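Local coordinates for ABC transporter periplasmic-binding protein YtfQ (Mycobacterium smegmatis, PDB 6HBD) that binds beta-D-galactofuranose and is probably the solute-binding component of an ABC transporter for furanose sugars, at residues N213-L218 / D241-G246; G246-A251 / A300-R305. All coordinates share one frame; numbering follows the deposited sequence.

Contact 1: residues N213-L218 / D241-G246; sequences NDDMGL and DATHDG. With ZN (zinc ion), chain C; GZL (beta-D-galactofuranose), chain L.
Asn213 and Asp214 meet Asp241, Ala242 and Thr243 in a buried polar contact at one wall of the sugar cleft, where the loops after the neighbouring parallel strands 208-211 and 236-239 run into helices 214-226 and 244-252. At the cleft, Asn213 ND2 gives a fairly straight hydrogen bond (160°) to Asp241 OD2, 3.1 Å away, on the syn side of the carboxylate though tilted out of its plane. The same Asp241 OD2 takes the O2 hydroxyl of the galactofuranose at 2.7 Å, while Asp241 OD1 takes the O3 hydroxyl at 2.9 Å, so the carboxylate straddles two adjacent hydroxyls. Deeper in, Asp214 has CG between its backbone N and carbonyl carbon (chi1 43°), which turns the carboxylate onto the other loop. Asp214 OD2 accepts from Ala242 N at 2.8 Å, and Asp214 OD1 from Thr243 OG1 at 2.7 Å, the two donors approaching from opposite faces of the carboxylate, each well out of its plane. Each helix start is capped: Asn213 OD1 receives Met216 N, and Thr243 OG1 receives Gly246 N at 3.2 Å. At the outer end, Leu218 CD1 packs against Asp245 CB, whose carboxylate pairs with Arg189. Since Asp214 OD1 and Asp241 OD2 lie only 4.0 Å apart, the donors around them, and the weak, long ion pair of Arg163 with Asp241 OD1, probably offset the gathered negative charge.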
ATOM      1  N   ASN A 213       3.708  -1.693  -6.316  1.00 53.66           N
ATOM      2  CA  ASN A 213       4.406  -1.122  -5.174  1.00 52.80           C
ATOM      3  C   ASN A 213       5.760  -0.743  -5.739  1.00 56.01           C
ATOM      4  O   ASN A 213       6.345  -1.559  -6.446  1.00 54.32           O
ATOM      5  CB  ASN A 213       4.428  -2.160  -4.068  1.00 47.26           C
ATOM      6  CG  ASN A 213       5.696  -2.356  -3.339  1.00 63.49           C
ATOM      7  OD1 ASN A 213       6.451  -3.282  -3.624  1.00 56.61           O
ATOM      8  ND2 ASN A 213       5.941  -1.505  -2.366  1.00 61.06           N
ATOM      9  N   ASP A 214       6.207   0.513  -5.561  1.00 53.43           N
ATOM     10  CA  ASP A 214       7.442   0.925  -6.224  1.00 54.40           C
ATOM     11  C   ASP A 214       8.694   0.142  -5.767  1.00 57.65           C
ATOM     12  O   ASP A 214       9.663   0.147  -6.523  1.00 56.85           O
ATOM     13  CB  ASP A 214       7.692   2.452  -6.224  1.00 57.09           C
ATOM     14  CG  ASP A 214       7.454   3.286  -5.007  1.00 65.38           C
ATOM     15  OD1 ASP A 214       7.551   2.742  -3.891  1.00 71.91           O
ATOM     16  OD2 ASP A 214       7.211   4.507  -5.172  1.00 56.97           O
ATOM     17  N   ASP A 215       8.669  -0.603  -4.628  1.00 53.81           N
ATOM     18  CA  ASP A 215       9.803  -1.474  -4.277  1.00 52.29           C
ATOM     19  C   ASP A 215       9.937  -2.556  -5.360  1.00 57.20           C
ATOM     20  O   ASP A 215      11.030  -2.749  -5.891  1.00 58.88           O
ATOM     21  CB  ASP A 215       9.647  -2.119  -2.903  1.00 52.51           C
ATOM     22  CG  ASP A 215       9.905  -1.163  -1.780  1.00 59.56           C
ATOM     23  OD1 ASP A 215       9.332  -0.044  -1.804  1.00 63.21           O
ATOM     24  OD2 ASP A 215      10.673  -1.520  -0.870  1.00 62.38           O
ATOM     25  N   MET A 216       8.818  -3.174  -5.772  1.00 52.00           N
ATOM     26  CA  MET A 216       8.860  -4.169  -6.856  1.00 51.72           C
ATOM     27  C   MET A 216       9.337  -3.546  -8.164  1.00 53.16           C
ATOM     28  O   MET A 216      10.113  -4.163  -8.880  1.00 52.87           O
ATOM     29  CB  MET A 216       7.494  -4.838  -7.046  1.00 53.93           C
ATOM     30  CG  MET A 216       7.145  -5.767  -5.897  1.00 56.86           C
ATOM     31  SD  MET A 216       5.525  -6.532  -5.900  1.00 59.97           S
ATOM     32  CE  MET A 216       4.541  -5.323  -6.740  1.00 56.43           C
ATOM     33  N   GLY A 217       8.896  -2.324  -8.438  1.00 47.76           N
ATOM     34  CA  GLY A 217       9.325  -1.559  -9.603  1.00 46.96           C
ATOM     35  C   GLY A 217      10.791  -1.146  -9.543  1.00 51.86           C
ATOM     36  O   GLY A 217      11.405  -0.850 -10.580  1.00 50.85           O
ATOM     37  N   LEU A 218      11.367  -1.065  -8.320  1.00 47.90           N
ATOM     38  CA  LEU A 218      12.788  -0.760  -8.164  1.00 47.01           C
ATOM     39  C   LEU A 218      13.587  -2.036  -8.521  1.00 53.61           C
ATOM     40  O   LEU A 218      14.477  -1.969  -9.372  1.00 55.28           O
ATOM     41  CB  LEU A 218      13.124  -0.195  -6.766  1.00 45.78           C
ATOM     42  CG  LEU A 218      12.647   1.253  -6.498  1.00 48.04           C
ATOM     43  CD1 LEU A 218      12.636   1.559  -5.000  1.00 46.92           C
ATOM     44  CD2 LEU A 218      13.489   2.285  -7.259  1.00 47.94           C
ATOM     45  N   ASP A 241       2.734   4.063  -4.504  1.00 40.84           N
ATOM     46  CA  ASP A 241       3.421   4.374  -3.243  1.00 40.78           C
ATOM     47  C   ASP A 241       4.144   5.695  -3.289  1.00 46.46           C
ATOM     48  O   ASP A 241       3.763   6.479  -2.414  1.00 45.43           O
ATOM     49  CB  ASP A 241       4.393   3.311  -2.711  1.00 42.10           C
ATOM     50  CG  ASP A 241       3.783   2.070  -2.100  1.00 56.16           C
ATOM     51  OD1 ASP A 241       2.525   1.995  -2.018  1.00 54.82           O
ATOM     52  OD2 ASP A 241       4.562   1.175  -1.682  1.00 65.79           O
ATOM     53  N   ALA A 242       5.168   5.987  -4.073  1.00 44.63           N
ATOM     54  CA  ALA A 242       5.878   7.272  -3.904  1.00 44.16           C
ATOM     55  C   ALA A 242       6.704   7.288  -2.579  1.00 51.49           C
ATOM     56  O   ALA A 242       6.566   8.177  -1.762  1.00 52.81           O
ATOM     57  CB  ALA A 242       4.924   8.473  -3.978  1.00 44.20           C
ATOM     58  N   THR A 243       7.535   6.254  -2.375  1.00 47.74           N
ATOM     59  CA  THR A 243       8.544   6.120  -1.321  1.00 47.15           C
ATOM     60  C   THR A 243       9.706   7.047  -1.679  1.00 52.93           C
ATOM     61  O   THR A 243       9.693   7.667  -2.745  1.00 53.22           O
ATOM     62  CB  THR A 243       9.005   4.675  -1.208  1.00 51.79           C
ATOM     63  OG1 THR A 243       9.379   4.212  -2.499  1.00 48.13           O
ATOM     64  CG2 THR A 243       7.948   3.776  -0.615  1.00 53.90           C
ATOM     65  N   HIS A 244      10.708   7.154  -0.794  1.00 48.96           N
ATOM     66  CA  HIS A 244      11.853   8.026  -1.046  1.00 47.44           C
ATOM     67  C   HIS A 244      12.586   7.535  -2.241  1.00 50.05           C
ATOM     68  O   HIS A 244      12.764   8.287  -3.202  1.00 51.16           O
ATOM     69  CB  HIS A 244      12.796   8.068   0.168  1.00 47.93           C
ATOM     70  CG  HIS A 244      13.793   9.183   0.176  1.00 50.52           C
ATOM     71  ND1 HIS A 244      14.701   9.314   1.217  1.00 51.96           N
ATOM     72  CD2 HIS A 244      13.943  10.221  -0.676  1.00 52.24           C
ATOM     73  CE1 HIS A 244      15.381  10.413   0.959  1.00 51.71           C
ATOM     74  NE2 HIS A 244      14.969  10.989  -0.180  1.00 52.26           N
ATOM     75  N   ASP A 245      12.944   6.242  -2.219  1.00 44.56           N
ATOM     76  CA  ASP A 245      13.698   5.601  -3.303  1.00 42.87           C
ATOM     77  C   ASP A 245      12.894   5.606  -4.610  1.00 46.38           C
ATOM     78  O   ASP A 245      13.423   6.002  -5.650  1.00 48.46           O
ATOM     79  CB  ASP A 245      14.176   4.205  -2.876  1.00 44.51           C
ATOM     80  CG  ASP A 245      15.028   4.233  -1.608  1.00 64.40           C
ATOM     81  OD1 ASP A 245      15.450   5.338  -1.197  1.00 67.26           O
ATOM     82  OD2 ASP A 245      15.259   3.155  -1.019  1.00 72.95           O
ATOM     83  N   GLY A 246      11.608   5.294  -4.537  1.00 41.67           N
ATOM     84  CA  GLY A 246      10.719   5.365  -5.692  1.00 40.98           C
ATOM     85  C   GLY A 246      10.703   6.756  -6.307  1.00 44.82           C
ATOM     86  O   GLY A 246      10.990   6.924  -7.494  1.00 45.92           O
TER
HETATM   87 ZN    ZN C 401      14.818   7.509   2.580  1.00 48.54          ZN
HETATM   88  C6  GZL L 410      -1.286   0.050   1.065  1.00 46.65           C
HETATM   89  C5  GZL L 410      -0.390  -0.840   1.899  1.00 48.07           C
HETATM   90  C4  GZL L 410       0.609  -1.606   1.050  1.00 47.40           C
HETATM   91  C3  GZL L 410       1.575  -0.742   0.245  1.00 47.10           C
HETATM   92  C2  GZL L 410       2.734  -1.701   0.053  1.00 46.92           C
HETATM   93  O6  GZL L 410      -2.314   0.606   1.877  1.00 49.02           O
HETATM   94  O5  GZL L 410      -1.161  -1.723   2.719  1.00 50.31           O
HETATM   95  O4  GZL L 410       1.478  -2.376   1.910  1.00 47.90           O
HETATM   96  O3  GZL L 410       1.083  -0.300  -1.009  1.00 46.14           O
HETATM   97  C1  GZL L 410       2.831  -2.320   1.437  1.00 47.76           C
HETATM   98  O2  GZL L 410       3.959  -1.077  -0.300  1.00 50.30           O
HETATM   99  O1  GZL L 410       3.346  -3.574   1.167  1.00 49.07           O
HETATM  100  O   HOH W   1      15.962   6.075   1.380  0.50  8.21           O

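Contact 2: residues G246-A251 / A300-R305; sequences GMQALA and AALPNR
Met247 O accepts the helical hydrogen bond from Ala251 N at 3.0 Å, and Leu302 CD1 comes up to the same carbonyl oxygen at 4.1 Å. Leu302 lies over one turn of helix 244-252, its two methyls divided between residues four apart: CD1 rests 3.8 Å from Ala251 CB, and CD2 the same distance from Met247 CB. The contact is thus apolar packing near the surface, with no hydrogen bond from one segment to the other. It joins a helix of the sugar-binding protein's second lobe, the one built on the sheet that includes strands 236-239 and 257-260, to the bend that follows helix 295-301, where an inverse gamma turn centred on Asn304 leads into helix 305-313. Helix 295-301 extends the apolar patch, with Ala298 touching both Met247 and Ala251. Beyond the bend, the Arg305 guanidinium turns back toward Met247. The methionine chain is bent at both chi2 (-92°) and chi3 (48°), and its CG lies 4.2 Å above the guanidinium plane, offset toward the rim, with SD over that same face. On the solvent side, Gln248 NE2 passes 4.3 Å from Leu302 CD1 while hydrogen-bonded to Asp252.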
ATOM      1  N   GLY A 246      11.608   5.294  -4.537  1.00 41.67           N
ATOM      2  CA  GLY A 246      10.719   5.365  -5.692  1.00 40.98           C
ATOM      3  C   GLY A 246      10.703   6.756  -6.307  1.00 44.82           C
ATOM      4  O   GLY A 246      10.990   6.924  -7.494  1.00 45.92           O
ATOM      5  N   MET A 247      10.468   7.772  -5.471  1.00 40.33           N
ATOM      6  CA  MET A 247      10.444   9.165  -5.913  1.00 39.77           C
ATOM      7  C   MET A 247      11.777   9.661  -6.474  1.00 49.15           C
ATOM      8  O   MET A 247      11.778  10.444  -7.436  1.00 49.38           O
ATOM      9  CB  MET A 247       9.993  10.062  -4.785  1.00 41.49           C
ATOM     10  CG  MET A 247       8.507   9.965  -4.508  1.00 43.96           C
ATOM     11  SD  MET A 247       7.464  11.162  -5.378  1.00 46.86           S
ATOM     12  CE  MET A 247       7.943  11.081  -6.850  1.00 44.18           C
ATOM     13  N   GLN A 248      12.910   9.153  -5.923  1.00 47.00           N
ATOM     14  CA  GLN A 248      14.248   9.504  -6.417  1.00 45.88           C
ATOM     15  C   GLN A 248      14.456   8.937  -7.809  1.00 47.61           C
ATOM     16  O   GLN A 248      14.955   9.649  -8.671  1.00 46.96           O
ATOM     17  CB  GLN A 248      15.334   8.994  -5.450  1.00 47.48           C
ATOM     18  CG  GLN A 248      16.748   9.490  -5.752  1.00 64.22           C
ATOM     19  CD  GLN A 248      16.876  10.976  -5.531  1.00 83.21           C
ATOM     20  OE1 GLN A 248      16.871  11.448  -4.382  1.00 76.42           O
ATOM     21  NE2 GLN A 248      16.961  11.751  -6.624  1.00 79.04           N
ATOM     22  N   ALA A 249      14.046   7.671  -8.040  1.00 45.16           N
ATOM     23  CA  ALA A 249      14.160   7.015  -9.355  1.00 45.23           C
ATOM     24  C   ALA A 249      13.376   7.805 -10.388  1.00 48.90           C
ATOM     25  O   ALA A 249      13.929   8.147 -11.416  1.00 49.88           O
ATOM     26  CB  ALA A 249      13.643   5.580  -9.291  1.00 46.12           C
ATOM     27  N   LEU A 250      12.114   8.159 -10.085  1.00 45.12           N
ATOM     28  CA  LEU A 250      11.273   8.967 -10.977  1.00 44.00           C
ATOM     29  C   LEU A 250      11.939  10.312 -11.275  1.00 47.85           C
ATOM     30  O   LEU A 250      12.048  10.669 -12.435  1.00 46.06           O
ATOM     31  CB  LEU A 250       9.870   9.143 -10.355  1.00 43.38           C
ATOM     32  CG  LEU A 250       8.849  10.043 -11.086  1.00 47.54           C
ATOM     33  CD1 LEU A 250       8.736   9.723 -12.562  1.00 48.57           C
ATOM     34  CD2 LEU A 250       7.496   9.922 -10.463  1.00 47.90           C
ATOM     35  N   ALA A 251      12.476  10.997 -10.251  1.00 46.14           N
ATOM     36  CA  ALA A 251      13.172  12.275 -10.421  1.00 45.69           C
ATOM     37  C   ALA A 251      14.392  12.153 -11.339  1.00 53.99           C
ATOM     38  O   ALA A 251      14.702  13.104 -12.070  1.00 56.81           O
ATOM     39  CB  ALA A 251      13.598  12.817  -9.070  1.00 45.96           C
ATOM     40  N   ALA A 300      10.247  18.466  -7.831  1.00 39.42           N
ATOM     41  CA  ALA A 300       9.713  19.513  -6.976  1.00 37.88           C
ATOM     42  C   ALA A 300       9.086  18.997  -5.689  1.00 45.59           C
ATOM     43  O   ALA A 300       8.964  19.752  -4.717  1.00 43.71           O
ATOM     44  CB  ALA A 300       8.693  20.320  -7.745  1.00 38.36           C
ATOM     45  N   ALA A 301       8.613  17.745  -5.695  1.00 45.75           N
ATOM     46  CA  ALA A 301       7.929  17.127  -4.542  1.00 45.55           C
ATOM     47  C   ALA A 301       8.870  16.540  -3.511  1.00 50.13           C
ATOM     48  O   ALA A 301       8.444  16.322  -2.389  1.00 50.53           O
ATOM     49  CB  ALA A 301       6.969  16.046  -5.031  1.00 45.97           C
ATOM     50  N   LEU A 302      10.141  16.265  -3.881  1.00 47.74           N
ATOM     51  CA  LEU A 302      11.105  15.648  -2.961  1.00 46.98           C
ATOM     52  C   LEU A 302      11.517  16.486  -1.761  1.00 48.87           C
ATOM     53  O   LEU A 302      11.680  15.888  -0.707  1.00 47.91           O
ATOM     54  CB  LEU A 302      12.366  15.188  -3.689  1.00 46.86           C
ATOM     55  CG  LEU A 302      12.256  13.833  -4.343  1.00 51.00           C
ATOM     56  CD1 LEU A 302      13.291  13.684  -5.428  1.00 50.62           C
ATOM     57  CD2 LEU A 302      12.361  12.700  -3.307  1.00 53.06           C
ATOM     58  N   PRO A 303      11.697  17.822  -1.901  1.00 44.40           N
ATOM     59  CA  PRO A 303      12.191  18.650  -0.798  1.00 44.51           C
ATOM     60  C   PRO A 303      11.627  18.373   0.609  1.00 53.63           C
ATOM     61  O   PRO A 303      12.178  17.471   1.239  1.00 58.22           O
ATOM     62  CB  PRO A 303      11.916  20.056  -1.295  1.00 45.30           C
ATOM     63  CG  PRO A 303      12.224  19.944  -2.718  1.00 49.21           C
ATOM     64  CD  PRO A 303      11.611  18.631  -3.128  1.00 44.95           C
ATOM     65  N   ASN A 304      10.672  19.110   1.169  1.00 47.90           N
ATOM     66  CA  ASN A 304      10.281  18.808   2.553  1.00 47.78           C
ATOM     67  C   ASN A 304       9.137  17.833   2.511  1.00 51.04           C
ATOM     68  O   ASN A 304       7.991  18.173   2.788  1.00 49.38           O
ATOM     69  CB  ASN A 304       9.945  20.089   3.293  1.00 52.70           C
ATOM     70  CG  ASN A 304      11.133  21.015   3.308  1.00 70.69           C
ATOM     71  OD1 ASN A 304      12.041  20.884   4.140  1.00 64.13           O
ATOM     72  ND2 ASN A 304      11.172  21.945   2.358  1.00 55.81           N
ATOM     73  N   ARG A 305       9.470  16.602   2.147  1.00 48.25           N
ATOM     74  CA  ARG A 305       8.507  15.547   1.849  1.00 47.98           C
ATOM     75  C   ARG A 305       7.626  15.146   2.986  1.00 50.71           C
ATOM     76  O   ARG A 305       6.405  15.168   2.838  1.00 49.88           O
ATOM     77  CB  ARG A 305       9.209  14.301   1.289  1.00 48.41           C
ATOM     78  CG  ARG A 305       8.773  13.938  -0.122  1.00 63.89           C
ATOM     79  CD  ARG A 305       7.962  12.659  -0.217  1.00 68.12           C
ATOM     80  NE  ARG A 305       6.704  12.859  -0.929  1.00 63.71           N
ATOM     81  CZ  ARG A 305       5.890  11.879  -1.292  1.00 67.28           C
ATOM     82  NH1 ARG A 305       6.187  10.622  -1.001  1.00 63.41           N
ATOM     83  NH2 ARG A 305       4.772  12.144  -1.942  1.00 39.71           N
TER

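In the fold
Contacts 1 and 2 share Gly246 and occupy successive parts of helix 244-252, with centres about 11 Å apart. Contact 1 brings the loop before this helix to the sugar, through the pocket residue Asp241, with Asn213 from the other loop, whereas contact 2 packs its later part against the chain's C-terminal part. They touch directly: Ala242 O lies 2.6 Å from Arg305 NH1, Leu218 CD2 packs 3.9 Å from Ala249 CB, and His244 CD2 lies 3.9 Å from Leu302 CD2. The His244 ring also binds a zinc ion through ND1, at 2.3 Å. Contact 2 contributes nothing directly to the pocket: the side chain of Arg305 remains about 12 Å from the galactofuranose (nearest atoms).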